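Local coordinates for variant surface glycoprotein MITAT 1.1 (Trypanosoma brucei brucei, PDB 5LY9), which forms a coat on the surface of the parasite, which evades the host immune response by expressing a series of antigenically distinct versions of it, at residues 29-34 and 89-94; 81-86 and 262-267. One frame throughout, in Å; residues are numbered along the deposited sequence.

Interaction 1: 29-34 and 89-94; sequences LNEGQE and ATQIRS. Unlike the reference sequence in segment 29-34: Glu31 (reference Lys).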
ATOM      1  N   LEU A  29       5.948   0.452   3.346  1.00 19.36           N
ATOM      2  CA  LEU A  29       5.393  -0.008   4.616  1.00 20.22           C
ATOM      3  C   LEU A  29       5.864   0.814   5.777  1.00 20.79           C
ATOM      4  O   LEU A  29       5.030   1.294   6.591  1.00 19.75           O
ATOM      5  CB  LEU A  29       5.751  -1.468   4.893  1.00 20.45           C
ATOM      6  CG  LEU A  29       5.339  -2.063   6.222  1.00 21.21           C
ATOM      7  CD1 LEU A  29       3.856  -1.935   6.447  1.00 20.35           C
ATOM      8  CD2 LEU A  29       5.935  -3.509   6.294  1.00 21.63           C
ATOM      9  N   ASN A  30       7.168   1.053   5.825  1.00 20.33           N
ATOM     10  CA  ASN A  30       7.729   1.837   6.888  1.00 22.71           C
ATOM     11  C   ASN A  30       7.082   3.240   6.904  1.00 21.41           C
ATOM     12  O   ASN A  30       6.700   3.769   7.970  1.00 21.57           O
ATOM     13  CB  ASN A  30       9.222   2.017   6.739  1.00 24.43           C
ATOM     14  CG  ASN A  30       9.818   2.637   8.010  1.00 27.03           C
ATOM     15  OD1 ASN A  30       9.829   2.003   9.061  1.00 28.05           O
ATOM     16  ND2 ASN A  30      10.236   3.903   7.919  1.00 28.49           N
ATOM     17  N   GLU A  31       6.953   3.849   5.732  1.00 21.40           N
ATOM     18  CA  GLU A  31       6.441   5.249   5.688  1.00 21.62           C
ATOM     19  C   GLU A  31       4.958   5.300   6.118  1.00 20.88           C
ATOM     20  O   GLU A  31       4.549   6.164   6.887  1.00 20.25           O
ATOM     21  CB  GLU A  31       6.602   5.817   4.315  1.00 21.33           C
ATOM     22  CG  GLU A  31       6.547   7.326   4.297  1.00 22.94           C
ATOM     23  CD  GLU A  31       7.787   7.953   4.933  1.00 24.22           C
ATOM     24  OE1 GLU A  31       8.964   7.536   4.600  1.00 24.54           O
ATOM     25  OE2 GLU A  31       7.603   8.928   5.735  1.00 24.33           O
ATOM     26  N   GLY A  32       4.198   4.332   5.663  1.00 19.73           N
ATOM     27  CA  GLY A  32       2.809   4.195   6.129  1.00 19.50           C
ATOM     28  C   GLY A  32       2.667   4.021   7.616  1.00 19.79           C
ATOM     29  O   GLY A  32       1.794   4.624   8.255  1.00 19.13           O
ATOM     30  N   GLN A  33       3.518   3.170   8.186  1.00 19.02           N
ATOM     31  CA  GLN A  33       3.517   2.985   9.601  1.00 19.87           C
ATOM     32  C   GLN A  33       3.865   4.232  10.360  1.00 19.91           C
ATOM     33  O   GLN A  33       3.275   4.487  11.424  1.00 19.96           O
ATOM     34  CB  GLN A  33       4.448   1.832  10.043  1.00 20.01           C
ATOM     35  CG  GLN A  33       3.964   0.448   9.559  1.00 20.88           C
ATOM     36  CD  GLN A  33       4.950  -0.682   9.797  1.00 22.35           C
ATOM     37  OE1 GLN A  33       6.150  -0.473   9.669  1.00 23.71           O
ATOM     38  NE2 GLN A  33       4.470  -1.827  10.205  1.00 23.08           N
ATOM     39  N   GLU A  34       4.796   5.014   9.852  1.00 20.53           N
ATOM     40  CA  GLU A  34       5.182   6.280  10.483  1.00 21.63           C
ATOM     41  C   GLU A  34       4.064   7.310  10.327  1.00 21.14           C
ATOM     42  O   GLU A  34       3.821   8.061  11.262  1.00 21.68           O
ATOM     43  CB  GLU A  34       6.474   6.809   9.872  1.00 24.71           C
ATOM     44  CG  GLU A  34       7.694   6.040  10.424  1.00 30.72           C
ATOM     45  CD  GLU A  34       7.736   6.153  11.951  1.00 36.14           C
ATOM     46  OE1 GLU A  34       7.707   7.308  12.508  1.00 45.07           O
ATOM     47  OE2 GLU A  34       7.643   5.081  12.605  1.00 46.01           O
ATOM     48  N   ALA A  89      -2.894   5.867  -1.224  1.00 18.36           N
ATOM     49  CA  ALA A  89      -2.811   5.621  -2.643  1.00 18.83           C
ATOM     50  C   ALA A  89      -1.408   5.869  -3.130  1.00 19.18           C
ATOM     51  O   ALA A  89      -0.883   5.133  -3.993  1.00 18.96           O
ATOM     52  CB  ALA A  89      -3.810   6.467  -3.429  1.00 18.83           C
ATOM     53  N   THR A  90      -0.784   6.936  -2.645  1.00 19.17           N
ATOM     54  CA  THR A  90       0.564   7.280  -3.165  1.00 19.29           C
ATOM     55  C   THR A  90       1.580   6.173  -2.832  1.00 19.83           C
ATOM     56  O   THR A  90       2.536   5.962  -3.591  1.00 20.00           O
ATOM     57  CB  THR A  90       1.127   8.624  -2.618  1.00 19.27           C
ATOM     58  OG1 THR A  90       1.435   8.476  -1.196  1.00 19.92           O
ATOM     59  CG2 THR A  90       0.156   9.782  -2.868  1.00 20.46           C
ATOM     60  N   GLN A  91       1.354   5.541  -1.701  1.00 19.15           N
ATOM     61  CA  GLN A  91       2.317   4.546  -1.163  1.00 20.32           C
ATOM     62  C   GLN A  91       2.128   3.198  -1.850  1.00 20.24           C
ATOM     63  O   GLN A  91       3.098   2.589  -2.314  1.00 19.58           O
ATOM     64  CB  GLN A  91       2.263   4.491   0.323  1.00 19.66           C
ATOM     65  CG  GLN A  91       2.663   5.791   0.999  1.00 20.55           C
ATOM     66  CD  GLN A  91       2.522   5.817   2.496  1.00 19.91           C
ATOM     67  OE1 GLN A  91       1.920   4.947   3.108  1.00 20.90           O
ATOM     68  NE2 GLN A  91       3.152   6.801   3.102  1.00 22.55           N
ATOM     69  N   ILE A  92       0.861   2.804  -2.034  1.00 20.52           N
ATOM     70  CA  ILE A  92       0.542   1.635  -2.853  1.00 20.22           C
ATOM     71  C   ILE A  92       1.000   1.852  -4.309  1.00 20.01           C
ATOM     72  O   ILE A  92       1.590   0.920  -4.952  1.00 19.13           O
ATOM     73  CB  ILE A  92      -0.942   1.278  -2.758  1.00 21.15           C
ATOM     74  CG1 ILE A  92      -1.237   0.784  -1.327  1.00 21.45           C
ATOM     75  CG2 ILE A  92      -1.312   0.181  -3.744  1.00 20.84           C
ATOM     76  CD1 ILE A  92      -2.717   0.525  -1.173  1.00 22.69           C
ATOM     77  N   ARG A  93       0.732   3.024  -4.836  1.00 18.33           N
ATOM     78  CA  ARG A  93       1.106   3.336  -6.206  1.00 19.01           C
ATOM     79  C   ARG A  93       2.630   3.132  -6.380  1.00 19.23           C
ATOM     80  O   ARG A  93       3.113   2.496  -7.348  1.00 17.72           O
ATOM     81  CB  ARG A  93       0.737   4.753  -6.588  1.00 18.54           C
ATOM     82  CG  ARG A  93       1.060   5.122  -7.995  1.00 18.69           C
ATOM     83  CD  ARG A  93       1.085   6.612  -8.186  1.00 19.10           C
ATOM     84  NE  ARG A  93       1.427   6.933  -9.564  1.00 20.25           N
ATOM     85  CZ  ARG A  93       1.613   8.162  -9.984  1.00 21.33           C
ATOM     86  NH1 ARG A  93       1.455   9.214  -9.153  1.00 23.18           N
ATOM     87  NH2 ARG A  93       1.878   8.369 -11.241  1.00 22.43           N
ATOM     88  N   SER A  94       3.426   3.676  -5.459  1.00 18.83           N
ATOM     89  CA  SER A  94       4.871   3.582  -5.608  1.00 19.08           C
ATOM     90  C   SER A  94       5.380   2.151  -5.408  1.00 19.26           C
ATOM     91  O   SER A  94       6.249   1.674  -6.174  1.00 18.72           O
ATOM     92  CB  SER A  94       5.600   4.518  -4.626  1.00 18.89           C
ATOM     93  OG  SER A  94       7.007   4.510  -4.823  1.00 19.19           O
TER
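Gly32 and Gln91 mark the closest backbone approach, with CA atoms 7.3 Å apart. The two helical segments run in roughly opposite senses. The Gln91 side chain spans most of the gap. Its CG lies anti to the carbonyl carbon (chi1 -63°) and the chain then extends straight toward helix 24-55. Gln91 OE1 comes within 3.2 Å of Gly32 CA, so the amide meets bare backbone. Gly32 N is 3.5 Å from Gln91 OE1, but the angle is too poor for a hydrogen bond. On the other branch, Gln91 NE2 touches Glu31 CG at 3.6 Å. Glu31 bends at chi2 (71°) and offers its aliphatic stem, while its carboxylate leads away and accepts a hydrogen bond at OE2 from Ala259 N. The two side chains cross at about a right angle. Both ends of the buried Gln91 amide are hydrogen-bonded elsewhere, OE1 to Tyr83 OH and NE2 to Ala257 O, which fixes its rotation. Met28 and Val35 of helix 24-55 also touch Gln91. The contact joins helices 24-55 and 62-114, the long antiparallel pair of the A-type VSG. Leu29 packs on Ala89 of the second subunit, and Arg93 forms salt bridges with Glu248 and Glu251 on helix 244-254.

Interaction 2: 81-86 and 262-267; sequences ESYKTM and LAYTNE. With NAG (2-acetamido-2-deoxy-beta-D-glucopyranose), chain C.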
ATOM      1  N   GLU A  81      -8.171  11.011   7.749  1.00 19.59           N
ATOM      2  CA  GLU A  81      -8.898  11.204   6.515  1.00 19.54           C
ATOM      3  C   GLU A  81      -8.009  11.438   5.327  1.00 20.17           C
ATOM      4  O   GLU A  81      -8.289  10.881   4.253  1.00 21.65           O
ATOM      5  CB  GLU A  81      -9.895  12.363   6.687  1.00 19.64           C
ATOM      6  CG  GLU A  81     -10.760  12.661   5.464  1.00 20.39           C
ATOM      7  CD  GLU A  81     -11.808  11.627   5.131  1.00 22.33           C
ATOM      8  OE1 GLU A  81     -11.896  10.564   5.736  1.00 21.69           O
ATOM      9  OE2 GLU A  81     -12.546  11.882   4.157  1.00 25.98           O
ATOM     10  N   SER A  82      -6.999  12.294   5.453  1.00 19.74           N
ATOM     11  CA  SER A  82      -6.068  12.569   4.356  0.81 19.99           C
ATOM     12  C   SER A  82      -5.275  11.294   3.969  1.00 19.75           C
ATOM     13  O   SER A  82      -5.012  11.075   2.783  1.00 20.88           O
ATOM     14  CB  SER A  82      -5.060  13.649   4.689  0.81 20.87           C
ATOM     15  OG  SER A  82      -5.684  14.930   4.870  0.81 20.81           O
ATOM     16  N   TYR A  83      -4.882  10.485   4.941  1.00 19.14           N
ATOM     17  CA  TYR A  83      -4.216   9.226   4.611  1.00 18.86           C
ATOM     18  C   TYR A  83      -5.177   8.302   3.780  1.00 19.20           C
ATOM     19  O   TYR A  83      -4.805   7.729   2.774  1.00 19.12           O
ATOM     20  CB  TYR A  83      -3.712   8.490   5.869  1.00 18.51           C
ATOM     21  CG  TYR A  83      -2.782   7.332   5.514  1.00 18.64           C
ATOM     22  CD1 TYR A  83      -1.662   7.537   4.783  1.00 19.59           C
ATOM     23  CD2 TYR A  83      -3.054   6.084   5.911  1.00 19.57           C
ATOM     24  CE1 TYR A  83      -0.795   6.483   4.468  1.00 19.38           C
ATOM     25  CE2 TYR A  83      -2.221   5.020   5.590  1.00 19.72           C
ATOM     26  CZ  TYR A  83      -1.087   5.249   4.900  1.00 19.42           C
ATOM     27  OH  TYR A  83      -0.260   4.190   4.572  1.00 21.12           O
ATOM     28  N   LYS A  84      -6.425   8.218   4.179  1.00 20.02           N
ATOM     29  CA  LYS A  84      -7.380   7.427   3.431  1.00 20.84           C
ATOM     30  C   LYS A  84      -7.603   7.917   2.032  1.00 20.52           C
ATOM     31  O   LYS A  84      -7.563   7.114   1.087  1.00 20.26           O
ATOM     32  CB  LYS A  84      -8.739   7.381   4.162  1.00 21.17           C
ATOM     33  CG  LYS A  84      -9.775   6.486   3.451  1.00 20.55           C
ATOM     34  CD  LYS A  84     -11.140   6.484   4.197  1.00 21.04           C
ATOM     35  CE  LYS A  84     -11.898   7.750   4.008  1.00 21.41           C
ATOM     36  NZ  LYS A  84     -13.203   7.766   4.773  1.00 21.86           N
ATOM     37  N   THR A  85      -7.853   9.225   1.908  1.00 20.64           N
ATOM     38  CA  THR A  85      -8.298   9.748   0.653  1.00 22.29           C
ATOM     39  C   THR A  85      -7.170  10.043  -0.349  1.00 23.42           C
ATOM     40  O   THR A  85      -7.427   9.961  -1.515  1.00 23.95           O
ATOM     41  CB  THR A  85      -9.143  11.013   0.816  1.00 23.97           C
ATOM     42  OG1 THR A  85      -8.323  11.990   1.413  1.00 25.76           O
ATOM     43  CG2 THR A  85     -10.303  10.748   1.676  1.00 23.82           C
ATOM     44  N   MET A  86      -5.961  10.254   0.107  1.00 22.83           N
ATOM     45  CA  MET A  86      -4.847  10.645  -0.750  0.52 24.06           C
ATOM     46  C   MET A  86      -3.547   9.896  -0.452  1.00 23.09           C
ATOM     47  O   MET A  86      -2.894   9.407  -1.371  1.00 22.27           O
ATOM     48  CB  MET A  86      -4.622  12.149  -0.608  0.52 27.11           C
ATOM     49  CG  MET A  86      -5.839  12.958  -1.023  0.52 31.07           C
ATOM     50  SD  MET A  86      -6.021  13.153  -2.799  0.52 38.00           S
ATOM     51  CE  MET A  86      -7.066  11.901  -3.486  0.52 36.86           C
ATOM     52  N   LEU A 262       2.867  17.883   5.982  1.00 26.11           N
ATOM     53  CA  LEU A 262       1.914  18.766   6.681  1.00 27.13           C
ATOM     54  C   LEU A 262       0.695  18.040   7.209  1.00 25.98           C
ATOM     55  O   LEU A 262       0.316  18.219   8.401  1.00 23.60           O
ATOM     56  CB  LEU A 262       1.455  19.910   5.704  1.00 32.13           C
ATOM     57  CG  LEU A 262       2.589  20.881   5.348  1.00 35.05           C
ATOM     58  CD1 LEU A 262       2.129  21.891   4.294  1.00 39.08           C
ATOM     59  CD2 LEU A 262       3.153  21.532   6.607  1.00 36.72           C
ATOM     60  N   ALA A 263       0.143  17.149   6.400  1.00 23.63           N
ATOM     61  CA  ALA A 263      -1.044  16.410   6.800  1.00 24.40           C
ATOM     62  C   ALA A 263      -0.895  15.593   8.084  1.00 23.64           C
ATOM     63  O   ALA A 263      -1.894  15.309   8.729  1.00 25.20           O
ATOM     64  CB  ALA A 263      -1.556  15.508   5.623  1.00 24.95           C
ATOM     65  N   TYR A 264       0.312  15.179   8.423  1.00 22.76           N
ATOM     66  CA  TYR A 264       0.559  14.208   9.464  1.00 23.70           C
ATOM     67  C   TYR A 264       1.495  14.698  10.553  1.00 24.02           C
ATOM     68  O   TYR A 264       1.925  13.899  11.368  1.00 24.14           O
ATOM     69  CB  TYR A 264       1.127  12.879   8.857  1.00 23.03           C
ATOM     70  CG  TYR A 264       0.390  12.470   7.600  1.00 22.79           C
ATOM     71  CD1 TYR A 264      -0.974  12.184   7.615  1.00 22.27           C
ATOM     72  CD2 TYR A 264       1.068  12.380   6.361  1.00 22.34           C
ATOM     73  CE1 TYR A 264      -1.624  11.869   6.437  1.00 22.10           C
ATOM     74  CE2 TYR A 264       0.432  12.016   5.209  1.00 23.29           C
ATOM     75  CZ  TYR A 264      -0.940  11.759   5.217  1.00 22.66           C
ATOM     76  OH  TYR A 264      -1.624  11.442   4.085  1.00 21.88           O
ATOM     77  N   THR A 265       1.665  16.033  10.644  1.00 23.78           N
ATOM     78  CA  THR A 265       2.536  16.626  11.636  1.00 24.37           C
ATOM     79  C   THR A 265       1.872  17.827  12.221  1.00 23.67           C
ATOM     80  O   THR A 265       0.915  18.361  11.649  1.00 25.57           O
ATOM     81  CB  THR A 265       3.875  17.094  10.989  1.00 25.04           C
ATOM     82  OG1 THR A 265       3.607  17.820   9.797  1.00 24.43           O
ATOM     83  CG2 THR A 265       4.726  15.906  10.607  1.00 25.82           C
ATOM     84  N   ASN A 266       2.345  18.222  13.384  1.00 23.90           N
ATOM     85  CA  ASN A 266       1.910  19.456  14.012  1.00 24.45           C
ATOM     86  C   ASN A 266       2.277  20.675  13.196  1.00 26.24           C
ATOM     87  O   ASN A 266       3.302  20.733  12.512  1.00 26.17           O
ATOM     88  CB  ASN A 266       2.518  19.541  15.405  1.00 25.59           C
ATOM     89  CG  ASN A 266       1.885  18.554  16.421  1.00 26.14           C
ATOM     90  OD1 ASN A 266       0.634  18.435  16.564  1.00 27.48           O
ATOM     91  ND2 ASN A 266       2.739  17.912  17.189  1.00 25.41           N
ATOM     92  N   GLU A 267       1.422  21.684  13.261  1.00 26.18           N
ATOM     93  CA  GLU A 267       1.680  22.967  12.591  1.00 25.80           C
ATOM     94  C   GLU A 267       2.803  23.692  13.327  1.00 26.60           C
ATOM     95  O   GLU A 267       3.053  23.453  14.507  1.00 26.90           O
ATOM     96  CB  GLU A 267       0.400  23.786  12.543  1.00 25.41           C
ATOM     97  CG  GLU A 267      -0.597  23.065  11.637  1.00 26.32           C
ATOM     98  CD  GLU A 267      -2.004  23.698  11.517  1.00 26.39           C
ATOM     99  OE1 GLU A 267      -2.345  24.606  12.313  1.00 26.27           O
ATOM    100  OE2 GLU A 267      -2.795  23.132  10.733  1.00 26.74           O
TER
HETATM  101  C1  NAG C   1       2.324  17.014  18.226  1.00 24.26           C
HETATM  102  C2  NAG C   1       3.085  15.700  18.312  1.00 26.74           C
HETATM  103  C3  NAG C   1       2.736  14.927  19.534  1.00 25.48           C
HETATM  104  C4  NAG C   1       2.975  15.840  20.744  1.00 26.21           C
HETATM  105  C5  NAG C   1       2.167  17.121  20.595  1.00 25.07           C
HETATM  106  C6  NAG C   1       2.372  18.156  21.710  1.00 25.57           C
HETATM  107  C7  NAG C   1       3.720  14.644  16.204  1.00 29.10           C
HETATM  108  C8  NAG C   1       3.334  13.789  15.028  1.00 27.88           C
HETATM  109  N2  NAG C   1       2.794  14.886  17.137  1.00 26.07           N
HETATM  110  O3  NAG C   1       3.584  13.791  19.634  1.00 27.81           O
HETATM  111  O4  NAG C   1       2.504  15.131  21.887  1.00 28.15           O
HETATM  112  O5  NAG C   1       2.573  17.763  19.414  1.00 24.75           O
HETATM  113  O6  NAG C   1       3.778  18.363  21.920  1.00 26.16           O
HETATM  114  O7  NAG C   1       4.828  15.123  16.292  1.00 29.56           O
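The glycosylated loop after helix 244-254 meets the long helix 62-114, chiefly through Tyr264 against the backbone of Tyr83. Tyr264 has CG anti to its carbonyl carbon (chi1 -43°), which turns the ring toward helix 62-114, hydroxyl end first. Its OH lies 3.5 Å from Tyr83 CA and sits at the edge of the Tyr83 ring, near the ring plane. Ser82 O is 3.6 Å from Tyr264 OH, and no hydrogen bond forms across the contact. The two tyrosine side chains cross at about a right angle, and Tyr264 CE1 packs on Tyr83 CB at 4.0 Å. Ala263 CB covers one face of the Tyr264 ring, 3.7 Å above its plane, and touches Ser82 CB at 4.1 Å. Ser82 OG is hydrogen-bonded to Gly78 O of its own helix. In the fold, Tyr264 lies between helices 62-114 and 24-55, touching Val35 and Ile39 of the latter. Further along the loop, Asn266 ND2 carries the N-linked sugar, bonded to C1 of the NAG at 1.4 Å. The acetamido methyl C8 of that NAG approaches Tyr264 O at 3.9 Å. On the helix, Lys84 NZ forms a salt bridge with Glu81 OE1, and each is hydrogen-bonded to Gln40 of the second subunit.

In the fold
Both interactions use helix 62-114, and their centres lie about 13 Å apart. Interaction 1 is buried near the centre of the chain and joins that helix to helix 24-55. Interaction 2 is partly buried and lays the glycan-bearing loop on the same helix. Neither has a hydrogen bond between its segments. The first sets a polar amide against glycine backbone, with its bonds made to outside partners. The second sets a tyrosine hydroxyl and ring edge against helix backbone, with aliphatic contacts beside it. Tyr83 connects them: its ring edge meets the loop, and Tyr83 OH makes a probable hydrogen bond to Gln91 OE1 at 2.7 Å and packs on Gly32 CA. Both also touch the second subunit.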